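Tyrocidine synthase 2 (Brevibacillus parabrevis, PDB 6TA8) is a nonribosomal peptide synthetase, modelled here as a part with the two-lobed alpha/beta fold of the condensation-domain family. Local coordinates at residues M88-E93 / G142-V147; N264-V269 / T275-L280; L282-L287 / L460-H465. One frame throughout, in Å; residues are numbered along the deposited sequence.

Contact 1: M88-E93 / G142-V147; sequences MVYKQE and GPLVHV
Leu-144 carries most of this contact, reaching toward the strand that holds Met-88, Val-89 and Tyr-90. The first group of contacts is apolar. CD1 of Leu-144 lies 4.0 Å from CE1 of Tyr-90, at the edge of the ring and near its plane, so Leu-144 meets the rim and not a face. The two side chains cross at about a right angle. The same CD1 is 4.3 Å from CB of Met-88, whose thioether end then leads away.

A second group sets carbon against backbone polar atoms. Met-88 O sits 3.3 Å from CD1 of Leu-144 and 3.4 Å from its CG. With CG opposite the carbonyl carbon (chi1 -60°), the branch of Leu-144 is aimed at this oxygen. Further along, CG1 of Val-89 covers the backbone of Gly-142, 3.6 Å from its N. Gly-142 has a positive phi of 72°, and a cis peptide bond links it to Pro-143. The chain therefore bends sharply just before Leu-144.

These meetings are all van der Waals contacts. Polar ties lie alongside: Tyr-90 pairs through its backbone with Leu-139, and its OH makes a weak hydrogen bond to Leu-165 O. Leu-139 also touches the side chains of Tyr-90 and Leu-144.

Strand 88-91 is an outer strand of a small antiparallel sheet, bonded to strand 98-101. Residues 142-144 lead into strand 145-152 of a larger mixed sheet. The contact thus fits a loop that enters one sheet against the edge strand of another, within the N-terminal half of a condensation-domain fold.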
ATOM      1  N   MET A  88       2.642  18.122   4.298  1.00 39.53           N
ATOM      2  CA  MET A  88       1.556  18.452   3.388  1.00 40.16           C
ATOM      3  C   MET A  88       0.260  18.718   4.145  1.00 44.07           C
ATOM      4  O   MET A  88      -0.011  18.120   5.189  1.00 39.80           O
ATOM      5  CB  MET A  88       1.338  17.320   2.383  1.00 39.41           C
ATOM      6  CG  MET A  88       0.645  17.742   1.098  1.00 47.78           C
ATOM      7  SD  MET A  88       1.798  18.352  -0.148  1.00 42.49           S
ATOM      8  CE  MET A  88       3.002  17.029  -0.155  1.00 38.41           C
ATOM      9  N   VAL A  89      -0.543  19.632   3.596  1.00 39.50           N
ATOM     10  CA  VAL A  89      -1.891  19.904   4.075  1.00 42.07           C
ATOM     11  C   VAL A  89      -2.810  20.007   2.864  1.00 45.23           C
ATOM     12  O   VAL A  89      -2.373  20.281   1.745  1.00 49.86           O
ATOM     13  CB  VAL A  89      -1.975  21.192   4.925  1.00 55.03           C
ATOM     14  CG1 VAL A  89      -1.283  20.993   6.266  1.00 39.79           C
ATOM     15  CG2 VAL A  89      -1.372  22.369   4.170  1.00 51.43           C
ATOM     16  N   TYR A  90      -4.101  19.781   3.101  1.00 47.63           N
ATOM     17  CA  TYR A  90      -5.094  19.724   2.034  1.00 46.78           C
ATOM     18  C   TYR A  90      -6.235  20.675   2.363  1.00 54.12           C
ATOM     19  O   TYR A  90      -6.872  20.540   3.411  1.00 53.52           O
ATOM     20  CB  TYR A  90      -5.620  18.297   1.850  1.00 41.14           C
ATOM     21  CG  TYR A  90      -4.571  17.318   1.372  1.00 44.23           C
ATOM     22  CD1 TYR A  90      -3.646  16.774   2.255  1.00 36.91           C
ATOM     23  CD2 TYR A  90      -4.504  16.940   0.039  1.00 40.06           C
ATOM     24  CE1 TYR A  90      -2.684  15.883   1.821  1.00 44.65           C
ATOM     25  CE2 TYR A  90      -3.547  16.046  -0.404  1.00 33.27           C
ATOM     26  CZ  TYR A  90      -2.638  15.524   0.489  1.00 44.90           C
ATOM     27  OH  TYR A  90      -1.683  14.635   0.052  1.00 41.63           O
ATOM     28  N   LYS A  91      -6.501  21.620   1.468  1.00 56.01           N
ATOM     29  CA  LYS A  91      -7.546  22.610   1.673  1.00 52.92           C
ATOM     30  C   LYS A  91      -8.675  22.413   0.670  1.00 60.29           C
ATOM     31  O   LYS A  91      -8.446  22.043  -0.485  1.00 60.85           O
ATOM     32  CB  LYS A  91      -6.984  24.028   1.562  1.00 54.62           C
ATOM     33  CG  LYS A  91      -6.067  24.399   2.714  1.00 61.05           C
ATOM     34  CD  LYS A  91      -5.359  25.720   2.475  1.00 62.59           C
ATOM     35  CE  LYS A  91      -5.167  26.471   3.784  1.00 67.65           C
ATOM     36  NZ  LYS A  91      -4.890  25.545   4.919  1.00 54.88           N
ATOM     37  N   GLN A  92      -9.902  22.670   1.123  1.00 60.63           N
ATOM     38  CA  GLN A  92     -11.080  22.492   0.280  1.00 67.00           C
ATOM     39  C   GLN A  92     -11.684  23.838  -0.110  1.00 72.03           C
ATOM     40  O   GLN A  92     -12.811  24.159   0.283  1.00 75.72           O
ATOM     41  CB  GLN A  92     -12.118  21.626   0.999  1.00 65.17           C
ATOM     42  CG  GLN A  92     -13.144  20.972   0.086  1.00 69.53           C
ATOM     43  CD  GLN A  92     -13.668  19.669   0.656  1.00 70.96           C
ATOM     44  OE1 GLN A  92     -13.379  18.591   0.137  1.00 64.33           O
ATOM     45  NE2 GLN A  92     -14.432  19.761   1.738  1.00 75.31           N
ATOM     46  N   GLU A  93     -10.952  24.630  -0.889  1.00 76.33           N
ATOM     47  CA  GLU A  93     -11.406  25.957  -1.284  1.00 76.60           C
ATOM     48  C   GLU A  93     -12.268  25.868  -2.540  1.00 82.48           C
ATOM     49  O   GLU A  93     -11.890  25.206  -3.512  1.00 81.17           O
ATOM     50  CB  GLU A  93     -10.214  26.884  -1.527  1.00 73.46           C
ATOM     51  CG  GLU A  93      -9.145  26.818  -0.446  1.00 75.79           C
ATOM     52  CD  GLU A  93      -8.809  28.180   0.130  1.00 79.00           C
ATOM     53  OE1 GLU A  93      -9.743  28.898   0.546  1.00 79.70           O
ATOM     54  OE2 GLU A  93      -7.610  28.531   0.173  1.00 69.92           O
ATOM     55  N   GLY A 142      -2.896  20.152   9.339  1.00 34.64           N
ATOM     56  CA  GLY A 142      -1.806  19.285   9.714  1.00 36.79           C
ATOM     57  C   GLY A 142      -1.581  19.269  11.212  1.00 43.03           C
ATOM     58  O   GLY A 142      -2.328  19.881  11.982  1.00 40.17           O
ATOM     59  N   PRO A 143      -0.535  18.558  11.661  1.00 47.16           N
ATOM     60  CA  PRO A 143       0.356  17.768  10.806  1.00 36.73           C
ATOM     61  C   PRO A 143      -0.185  16.367  10.525  1.00 42.34           C
ATOM     62  O   PRO A 143      -1.027  15.871  11.272  1.00 32.61           O
ATOM     63  CB  PRO A 143       1.642  17.699  11.628  1.00 40.04           C
ATOM     64  CG  PRO A 143       1.166  17.722  13.039  1.00 47.08           C
ATOM     65  CD  PRO A 143      -0.069  18.592  13.059  1.00 43.14           C
ATOM     66  N   LEU A 144       0.298  15.741   9.455  1.00 42.21           N
ATOM     67  CA  LEU A 144      -0.157  14.414   9.064  1.00 30.84           C
ATOM     68  C   LEU A 144       0.610  13.292   9.751  1.00 27.75           C
ATOM     69  O   LEU A 144       0.277  12.120   9.546  1.00 28.94           O
ATOM     70  CB  LEU A 144      -0.057  14.248   7.546  1.00 45.21           C
ATOM     71  CG  LEU A 144      -0.877  15.226   6.704  1.00 42.67           C
ATOM     72  CD1 LEU A 144      -0.774  14.878   5.227  1.00 43.42           C
ATOM     73  CD2 LEU A 144      -2.327  15.235   7.157  1.00 30.20           C
ATOM     74  N   VAL A 145       1.616  13.614  10.561  1.00 30.23           N
ATOM     75  CA  VAL A 145       2.441  12.619  11.239  1.00 34.50           C
ATOM     76  C   VAL A 145       2.137  12.678  12.731  1.00 39.82           C
ATOM     77  O   VAL A 145       2.281  13.734  13.361  1.00 36.69           O
ATOM     78  CB  VAL A 145       3.936  12.850  10.974  1.00 28.05           C
ATOM     79  CG1 VAL A 145       4.766  11.762  11.637  1.00 25.36           C
ATOM     80  CG2 VAL A 145       4.206  12.900   9.478  1.00 40.39           C
ATOM     81  N   HIS A 146       1.721  11.546  13.295  1.00 42.13           N
ATOM     82  CA  HIS A 146       1.457  11.415  14.724  1.00 44.09           C
ATOM     83  C   HIS A 146       2.407  10.376  15.301  1.00 45.05           C
ATOM     84  O   HIS A 146       2.438   9.232  14.834  1.00 48.97           O
ATOM     85  CB  HIS A 146       0.003  11.011  14.985  1.00 44.65           C
ATOM     86  CG  HIS A 146      -0.970  12.144  14.877  1.00 40.30           C
ATOM     87  ND1 HIS A 146      -0.821  13.170  13.969  1.00 49.28           N
ATOM     88  CD2 HIS A 146      -2.109  12.408  15.559  1.00 41.48           C
ATOM     89  CE1 HIS A 146      -1.823  14.021  14.101  1.00 41.05           C
ATOM     90  NE2 HIS A 146      -2.619  13.581  15.058  1.00 41.09           N
ATOM     91  N   VAL A 147       3.178  10.771  16.310  1.00 42.07           N
ATOM     92  CA  VAL A 147       4.132   9.889  16.973  1.00 47.60           C
ATOM     93  C   VAL A 147       3.702   9.723  18.423  1.00 49.78           C
ATOM     94  O   VAL A 147       3.477  10.715  19.126  1.00 49.68           O
ATOM     95  CB  VAL A 147       5.569  10.435  16.886  1.00 46.52           C
ATOM     96  CG1 VAL A 147       6.557   9.419  17.434  1.00 50.39           C
ATOM     97  CG2 VAL A 147       5.913  10.798  15.448  1.00 43.35           C
TER

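Contact 2: N264-V269 / T275-L280; sequences NLLRHV and TEMNDL
Leu-265, Leu-266 and Met-277 meet through aliphatic groups and sulfur, with no ring face or edge between them. The flat group of note is the carboxylate of Asp-279, at the start of helix 277-293. Its OD2 accepts a hydrogen bond from the backbone N of Glu-276, at 3.3 Å and with an N-H...O angle of 161°. The donor comes from above the carboxylate plane, 41° out of it. Asp-279, three residues on, thus holds the backbone N of the N-cap residue Glu-276. OD2 also has a long, weak ion pair with Arg-351.

Across the contact, Met-277 reaches the last turn of helix 259-267. It leaves with CG opposite its backbone N (chi1 177°) and then bends at both later torsions, which turns the sulfur and methyl back onto the leucines. SD is 3.6 Å from CD2 of Leu-265, and the two side chains cross at about a right angle. CE rests 3.6 Å from CD2 of Leu-266. Deeper in, CG2 of Val-269 meets CD1 of Leu-280 at 4.0 Å.

Leu-265 and Val-269 also touch Ile-463, while Leu-266 and Met-277 touch strand 383-390. The contact packs the end of helix 259-267 on the first turn of helix 277-293, the two being joined through the short helix 270-273, in the helical layer against the sheet of the C-terminal lobe.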
ATOM      1  N   ASN A 264      11.737 -21.980  -0.002  1.00 70.44           N
ATOM      2  CA  ASN A 264      11.597 -22.700  -1.264  1.00 73.22           C
ATOM      3  C   ASN A 264      10.946 -21.815  -2.319  1.00 76.03           C
ATOM      4  O   ASN A 264      11.352 -21.824  -3.488  1.00 78.12           O
ATOM      5  CB  ASN A 264      10.781 -23.976  -1.056  1.00 74.34           C
ATOM      6  CG  ASN A 264      11.573 -25.074  -0.374  1.00 77.50           C
ATOM      7  OD1 ASN A 264      12.622 -24.822   0.220  1.00 77.85           O
ATOM      8  ND2 ASN A 264      11.072 -26.302  -0.456  1.00 65.75           N
ATOM      9  N   LEU A 265       9.939 -21.035  -1.919  1.00 69.68           N
ATOM     10  CA  LEU A 265       9.294 -20.099  -2.831  1.00 69.14           C
ATOM     11  C   LEU A 265      10.202 -18.932  -3.195  1.00 67.07           C
ATOM     12  O   LEU A 265       9.995 -18.303  -4.238  1.00 71.56           O
ATOM     13  CB  LEU A 265       7.993 -19.585  -2.207  1.00 67.64           C
ATOM     14  CG  LEU A 265       6.978 -18.858  -3.091  1.00 64.04           C
ATOM     15  CD1 LEU A 265       5.561 -19.232  -2.689  1.00 64.18           C
ATOM     16  CD2 LEU A 265       7.167 -17.356  -3.001  1.00 63.22           C
ATOM     17  N   LEU A 266      11.206 -18.638  -2.372  1.00 68.34           N
ATOM     18  CA  LEU A 266      12.088 -17.499  -2.594  1.00 74.74           C
ATOM     19  C   LEU A 266      13.395 -17.864  -3.282  1.00 78.84           C
ATOM     20  O   LEU A 266      13.978 -17.012  -3.961  1.00 83.19           O
ATOM     21  CB  LEU A 266      12.410 -16.812  -1.261  1.00 72.43           C
ATOM     22  CG  LEU A 266      11.287 -16.044  -0.565  1.00 66.88           C
ATOM     23  CD1 LEU A 266      11.688 -15.691   0.861  1.00 57.20           C
ATOM     24  CD2 LEU A 266      10.936 -14.793  -1.348  1.00 61.32           C
ATOM     25  N   ARG A 267      13.868 -19.103  -3.131  1.00 78.40           N
ATOM     26  CA  ARG A 267      15.205 -19.470  -3.573  1.00 81.99           C
ATOM     27  C   ARG A 267      15.260 -20.636  -4.549  1.00 82.68           C
ATOM     28  O   ARG A 267      16.251 -20.748  -5.279  1.00 79.41           O
ATOM     29  CB  ARG A 267      16.089 -19.814  -2.362  1.00 85.29           C
ATOM     30  CG  ARG A 267      16.918 -18.653  -1.836  1.00 88.48           C
ATOM     31  CD  ARG A 267      18.403 -18.872  -2.089  1.00 85.46           C
ATOM     32  NE  ARG A 267      18.681 -19.225  -3.478  1.00 90.36           N
ATOM     33  CZ  ARG A 267      18.626 -18.371  -4.496  1.00 89.11           C
ATOM     34  NH1 ARG A 267      18.896 -18.789  -5.726  1.00 90.87           N
ATOM     35  NH2 ARG A 267      18.311 -17.100  -4.289  1.00 86.68           N
ATOM     36  N   HIS A 268      14.245 -21.499  -4.591  1.00 84.34           N
ATOM     37  CA  HIS A 268      14.351 -22.760  -5.314  1.00 85.33           C
ATOM     38  C   HIS A 268      13.303 -22.964  -6.400  1.00 83.62           C
ATOM     39  O   HIS A 268      13.354 -23.987  -7.094  1.00 81.85           O
ATOM     40  CB  HIS A 268      14.282 -23.937  -4.328  1.00 86.19           C
ATOM     41  CG  HIS A 268      15.314 -23.880  -3.244  1.00 82.03           C
ATOM     42  ND1 HIS A 268      15.188 -23.064  -2.139  1.00 84.81           N
ATOM     43  CD2 HIS A 268      16.486 -24.539  -3.093  1.00 82.23           C
ATOM     44  CE1 HIS A 268      16.239 -23.223  -1.356  1.00 88.53           C
ATOM     45  NE2 HIS A 268      17.042 -24.112  -1.911  1.00 85.19           N
ATOM     46  N   VAL A 269      12.359 -22.043  -6.576  1.00 83.66           N
ATOM     47  CA  VAL A 269      11.296 -22.212  -7.561  1.00 85.49           C
ATOM     48  C   VAL A 269      11.277 -21.122  -8.620  1.00 85.91           C
ATOM     49  O   VAL A 269      10.545 -21.262  -9.613  1.00 84.92           O
ATOM     50  CB  VAL A 269       9.908 -22.304  -6.890  1.00 84.20           C
ATOM     51  CG1 VAL A 269       9.889 -23.399  -5.836  1.00 79.49           C
ATOM     52  CG2 VAL A 269       9.518 -20.960  -6.298  1.00 79.45           C
ATOM     53  N   THR A 275      10.455 -16.583 -13.183  1.00 89.40           N
ATOM     54  CA  THR A 275       9.346 -15.698 -12.883  1.00 81.86           C
ATOM     55  C   THR A 275       9.757 -14.699 -11.808  1.00 72.24           C
ATOM     56  O   THR A 275      10.911 -14.642 -11.374  1.00 80.37           O
ATOM     57  CB  THR A 275       8.125 -16.501 -12.428  1.00 77.48           C
ATOM     58  OG1 THR A 275       8.501 -17.371 -11.352  1.00 75.84           O
ATOM     59  CG2 THR A 275       7.573 -17.331 -13.574  1.00 77.37           C
ATOM     60  N   GLU A 276       8.794 -13.897 -11.378  1.00 66.54           N
ATOM     61  CA  GLU A 276       8.932 -13.044 -10.211  1.00 68.76           C
ATOM     62  C   GLU A 276       7.833 -13.405  -9.216  1.00 68.02           C
ATOM     63  O   GLU A 276       7.031 -14.313  -9.450  1.00 60.06           O
ATOM     64  CB  GLU A 276       8.883 -11.564 -10.603  1.00 67.60           C
ATOM     65  CG  GLU A 276       9.820 -11.186 -11.750  1.00 74.57           C
ATOM     66  CD  GLU A 276      11.282 -11.103 -11.333  1.00 87.62           C
ATOM     67  OE1 GLU A 276      11.612 -11.479 -10.188  1.00 87.75           O
ATOM     68  OE2 GLU A 276      12.107 -10.657 -12.159  1.00 79.92           O
ATOM     69  N   MET A 277       7.805 -12.686  -8.093  1.00 68.38           N
ATOM     70  CA  MET A 277       6.853 -13.016  -7.036  1.00 57.99           C
ATOM     71  C   MET A 277       5.414 -12.847  -7.507  1.00 53.10           C
ATOM     72  O   MET A 277       4.555 -13.687  -7.212  1.00 53.59           O
ATOM     73  CB  MET A 277       7.114 -12.151  -5.806  1.00 61.34           C
ATOM     74  CG  MET A 277       6.124 -12.387  -4.684  1.00 63.92           C
ATOM     75  SD  MET A 277       6.356 -13.990  -3.899  1.00 69.14           S
ATOM     76  CE  MET A 277       8.030 -13.815  -3.290  1.00 70.34           C
ATOM     77  N   ASN A 278       5.131 -11.772  -8.244  1.00 59.79           N
ATOM     78  CA  ASN A 278       3.762 -11.487  -8.656  1.00 59.54           C
ATOM     79  C   ASN A 278       3.220 -12.514  -9.643  1.00 59.25           C
ATOM     80  O   ASN A 278       1.998 -12.651  -9.760  1.00 57.10           O
ATOM     81  CB  ASN A 278       3.680 -10.086  -9.262  1.00 59.32           C
ATOM     82  CG  ASN A 278       3.468  -9.011  -8.212  1.00 62.52           C
ATOM     83  OD1 ASN A 278       2.561  -9.106  -7.385  1.00 55.80           O
ATOM     84  ND2 ASN A 278       4.308  -7.983  -8.238  1.00 61.89           N
ATOM     85  N   ASP A 279       4.091 -13.238 -10.349  1.00 59.26           N
ATOM     86  CA  ASP A 279       3.620 -14.232 -11.308  1.00 54.35           C
ATOM     87  C   ASP A 279       3.008 -15.435 -10.599  1.00 57.40           C
ATOM     88  O   ASP A 279       1.914 -15.890 -10.956  1.00 54.00           O
ATOM     89  CB  ASP A 279       4.769 -14.672 -12.217  1.00 62.40           C
ATOM     90  CG  ASP A 279       5.216 -13.577 -13.165  1.00 68.84           C
ATOM     91  OD1 ASP A 279       4.383 -12.717 -13.519  1.00 63.74           O
ATOM     92  OD2 ASP A 279       6.403 -13.577 -13.557  1.00 70.38           O
ATOM     93  N   LEU A 280       3.699 -15.963  -9.588  1.00 53.53           N
ATOM     94  CA  LEU A 280       3.224 -17.161  -8.904  1.00 53.19           C
ATOM     95  C   LEU A 280       2.044 -16.862  -7.986  1.00 57.89           C
ATOM     96  O   LEU A 280       1.138 -17.692  -7.850  1.00 59.71           O
ATOM     97  CB  LEU A 280       4.367 -17.796  -8.111  1.00 59.21           C
ATOM     98  CG  LEU A 280       5.642 -18.091  -8.904  1.00 60.10           C
ATOM     99  CD1 LEU A 280       6.715 -18.680  -8.001  1.00 68.78           C
ATOM    100  CD2 LEU A 280       5.345 -19.021 -10.071  1.00 52.76           C
TER

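Contact 3: L282-L287 / L460-H465; sequences LTALGL and LGIIEH
Ile-462 points toward Ala-284 and Thr-283, and its long branch makes the contact. CB is 5.8 Å from CB of Ala-284 and is the point where the two branches part. CG2 turns to the preceding part of the partner helix, where it lies 4.0 Å from CD2 of Leu-280. CG1 stands opposite the carbonyl carbon (chi1 -73°), and the chain runs on extended (chi2 178°), carrying the tip up to the other helix. There CD1 settles on the backbone and short side chains: it is 4.0 Å from CB of Ala-284, 4.0 Å from the backbone N of Ala-284 and 4.2 Å from CG2 of Thr-283. The tip lies against the helix backbone beside the methyl of Ala-284.

Thr-283 offers its methyl only. Its OG1 is hydrogen-bonded to Asp-279 O, one turn back, so the hydroxyl is satisfied inside its own helix. Thr-283 also touches Gln-342 and Thr-346 of helix 339-351.

All three touching residues are buried. This is apolar helix-to-helix packing, joining helix 277-293 to the last modelled helix, 445-466, in the alpha/beta C-terminal lobe of a condensation-domain fold.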
ATOM      1  N   LEU A 282      -0.293 -14.548  -8.391  1.00 51.57           N
ATOM      2  CA  LEU A 282      -1.509 -14.297  -9.155  1.00 53.71           C
ATOM      3  C   LEU A 282      -2.006 -15.547  -9.868  1.00 57.92           C
ATOM      4  O   LEU A 282      -3.212 -15.678 -10.113  1.00 55.69           O
ATOM      5  CB  LEU A 282      -1.278 -13.171 -10.165  1.00 53.51           C
ATOM      6  CG  LEU A 282      -1.174 -11.759  -9.582  1.00 53.04           C
ATOM      7  CD1 LEU A 282      -1.057 -10.725 -10.693  1.00 52.09           C
ATOM      8  CD2 LEU A 282      -2.365 -11.459  -8.685  1.00 45.22           C
ATOM      9  N   THR A 283      -1.103 -16.470 -10.207  1.00 58.64           N
ATOM     10  CA  THR A 283      -1.521 -17.725 -10.823  1.00 59.28           C
ATOM     11  C   THR A 283      -2.319 -18.572  -9.841  1.00 52.42           C
ATOM     12  O   THR A 283      -3.406 -19.063 -10.168  1.00 51.91           O
ATOM     13  CB  THR A 283      -0.300 -18.494 -11.331  1.00 59.05           C
ATOM     14  OG1 THR A 283       0.423 -17.682 -12.264  1.00 58.19           O
ATOM     15  CG2 THR A 283      -0.729 -19.784 -12.015  1.00 54.87           C
ATOM     16  N   ALA A 284      -1.794 -18.753  -8.626  1.00 54.79           N
ATOM     17  CA  ALA A 284      -2.530 -19.474  -7.595  1.00 55.58           C
ATOM     18  C   ALA A 284      -3.795 -18.741  -7.172  1.00 49.69           C
ATOM     19  O   ALA A 284      -4.730 -19.380  -6.679  1.00 61.26           O
ATOM     20  CB  ALA A 284      -1.635 -19.713  -6.378  1.00 46.15           C
ATOM     21  N   LEU A 285      -3.845 -17.419  -7.354  1.00 50.40           N
ATOM     22  CA  LEU A 285      -5.052 -16.673  -7.014  1.00 49.87           C
ATOM     23  C   LEU A 285      -6.165 -16.933  -8.021  1.00 53.38           C
ATOM     24  O   LEU A 285      -7.332 -17.082  -7.640  1.00 53.17           O
ATOM     25  CB  LEU A 285      -4.741 -15.179  -6.935  1.00 53.06           C
ATOM     26  CG  LEU A 285      -5.921 -14.257  -6.624  1.00 43.76           C
ATOM     27  CD1 LEU A 285      -6.552 -14.630  -5.291  1.00 51.17           C
ATOM     28  CD2 LEU A 285      -5.482 -12.802  -6.629  1.00 38.27           C
ATOM     29  N   GLY A 286      -5.825 -16.987  -9.311  1.00 56.02           N
ATOM     30  CA  GLY A 286      -6.835 -17.262 -10.320  1.00 53.43           C
ATOM     31  C   GLY A 286      -7.446 -18.641 -10.171  1.00 55.93           C
ATOM     32  O   GLY A 286      -8.660 -18.811 -10.306  1.00 62.54           O
ATOM     33  N   LEU A 287      -6.614 -19.646  -9.888  1.00 53.16           N
ATOM     34  CA  LEU A 287      -7.131 -20.991  -9.669  1.00 55.03           C
ATOM     35  C   LEU A 287      -7.947 -21.075  -8.387  1.00 54.29           C
ATOM     36  O   LEU A 287      -8.884 -21.877  -8.302  1.00 54.54           O
ATOM     37  CB  LEU A 287      -5.983 -21.997  -9.628  1.00 58.03           C
ATOM     38  CG  LEU A 287      -4.956 -21.888 -10.752  1.00 58.39           C
ATOM     39  CD1 LEU A 287      -3.794 -22.822 -10.484  1.00 63.43           C
ATOM     40  CD2 LEU A 287      -5.594 -22.189 -12.097  1.00 52.78           C
ATOM     41  N   LEU A 460       1.085 -24.271  -2.492  1.00 58.04           N
ATOM     42  CA  LEU A 460       1.899 -25.449  -2.210  1.00 61.55           C
ATOM     43  C   LEU A 460       2.053 -26.330  -3.440  1.00 60.93           C
ATOM     44  O   LEU A 460       3.089 -26.983  -3.608  1.00 64.08           O
ATOM     45  CB  LEU A 460       1.285 -26.246  -1.059  1.00 56.53           C
ATOM     46  CG  LEU A 460       1.066 -25.484   0.249  1.00 52.40           C
ATOM     47  CD1 LEU A 460       0.270 -26.326   1.232  1.00 55.24           C
ATOM     48  CD2 LEU A 460       2.398 -25.063   0.849  1.00 54.51           C
ATOM     49  N   GLY A 461       1.041 -26.363  -4.310  1.00 61.94           N
ATOM     50  CA  GLY A 461       1.145 -27.154  -5.522  1.00 57.60           C
ATOM     51  C   GLY A 461       2.115 -26.576  -6.530  1.00 64.25           C
ATOM     52  O   GLY A 461       2.729 -27.318  -7.301  1.00 77.44           O
ATOM     53  N   ILE A 462       2.273 -25.250  -6.540  1.00 60.15           N
ATOM     54  CA  ILE A 462       3.186 -24.618  -7.486  1.00 71.71           C
ATOM     55  C   ILE A 462       4.633 -24.791  -7.041  1.00 74.18           C
ATOM     56  O   ILE A 462       5.505 -25.123  -7.852  1.00 73.99           O
ATOM     57  CB  ILE A 462       2.818 -23.134  -7.667  1.00 72.63           C
ATOM     58  CG1 ILE A 462       1.537 -22.998  -8.493  1.00 65.67           C
ATOM     59  CG2 ILE A 462       3.956 -22.375  -8.332  1.00 65.14           C
ATOM     60  CD1 ILE A 462       1.086 -21.568  -8.687  1.00 59.15           C
ATOM     61  N   ILE A 463       4.914 -24.575  -5.753  1.00 64.87           N
ATOM     62  CA  ILE A 463       6.291 -24.683  -5.277  1.00 69.88           C
ATOM     63  C   ILE A 463       6.783 -26.121  -5.357  1.00 73.70           C
ATOM     64  O   ILE A 463       7.967 -26.363  -5.623  1.00 80.48           O
ATOM     65  CB  ILE A 463       6.415 -24.121  -3.848  1.00 67.02           C
ATOM     66  CG1 ILE A 463       5.490 -24.868  -2.887  1.00 73.05           C
ATOM     67  CG2 ILE A 463       6.103 -22.635  -3.836  1.00 70.66           C
ATOM     68  CD1 ILE A 463       6.084 -25.093  -1.512  1.00 62.68           C
ATOM     69  N   GLU A 464       5.900 -27.097  -5.138  1.00 66.74           N
ATOM     70  CA  GLU A 464       6.284 -28.496  -5.279  1.00 71.96           C
ATOM     71  C   GLU A 464       6.350 -28.934  -6.736  1.00 78.46           C
ATOM     72  O   GLU A 464       7.044 -29.909  -7.045  1.00 77.52           O
ATOM     73  CB  GLU A 464       5.312 -29.388  -4.504  1.00 66.95           C
ATOM     74  CG  GLU A 464       5.347 -29.166  -2.999  1.00 74.97           C
ATOM     75  CD  GLU A 464       4.203 -29.852  -2.279  1.00 81.45           C
ATOM     76  OE1 GLU A 464       3.846 -30.984  -2.666  1.00 82.15           O
ATOM     77  OE2 GLU A 464       3.658 -29.256  -1.325  1.00 80.19           O
ATOM     78  N   HIS A 465       5.647 -28.240  -7.632  1.00 76.79           N
ATOM     79  CA  HIS A 465       5.771 -28.526  -9.056  1.00 75.06           C
ATOM     80  C   HIS A 465       6.987 -27.831  -9.656  1.00 82.61           C
ATOM     81  O   HIS A 465       7.680 -28.407 -10.501  1.00 84.70           O
ATOM     82  CB  HIS A 465       4.498 -28.106  -9.792  1.00 72.35           C
ATOM     83  CG  HIS A 465       4.719 -27.752 -11.230  1.00 78.50           C
ATOM     84  ND1 HIS A 465       4.990 -28.698 -12.195  1.00 85.99           N
ATOM     85  CD2 HIS A 465       4.707 -26.557 -11.867  1.00 81.14           C
ATOM     86  CE1 HIS A 465       5.137 -28.101 -13.365  1.00 82.31           C
ATOM     87  NE2 HIS A 465       4.970 -26.802 -13.193  1.00 83.48           N
TER

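Overall arrangement
From the N terminus, contact 1 comes first. It closes a loop of 48 residues and ties strand 88-91 of the small sheet to the loop that leads into strand 145-152. Contact 2 opens much later and closes a short loop of five residues around helix 270-273. Contact 3 follows and spans 172 residues, bringing the last modelled helix, 445-466, back to helix 277-293. The three are in series, and none nests or crosses. Contacts 2 and 3 share helix 277-293 and touch each other. Contact 1 lies on the opposite side of the chain's centre, its centre about 40 Å from that of contact 2.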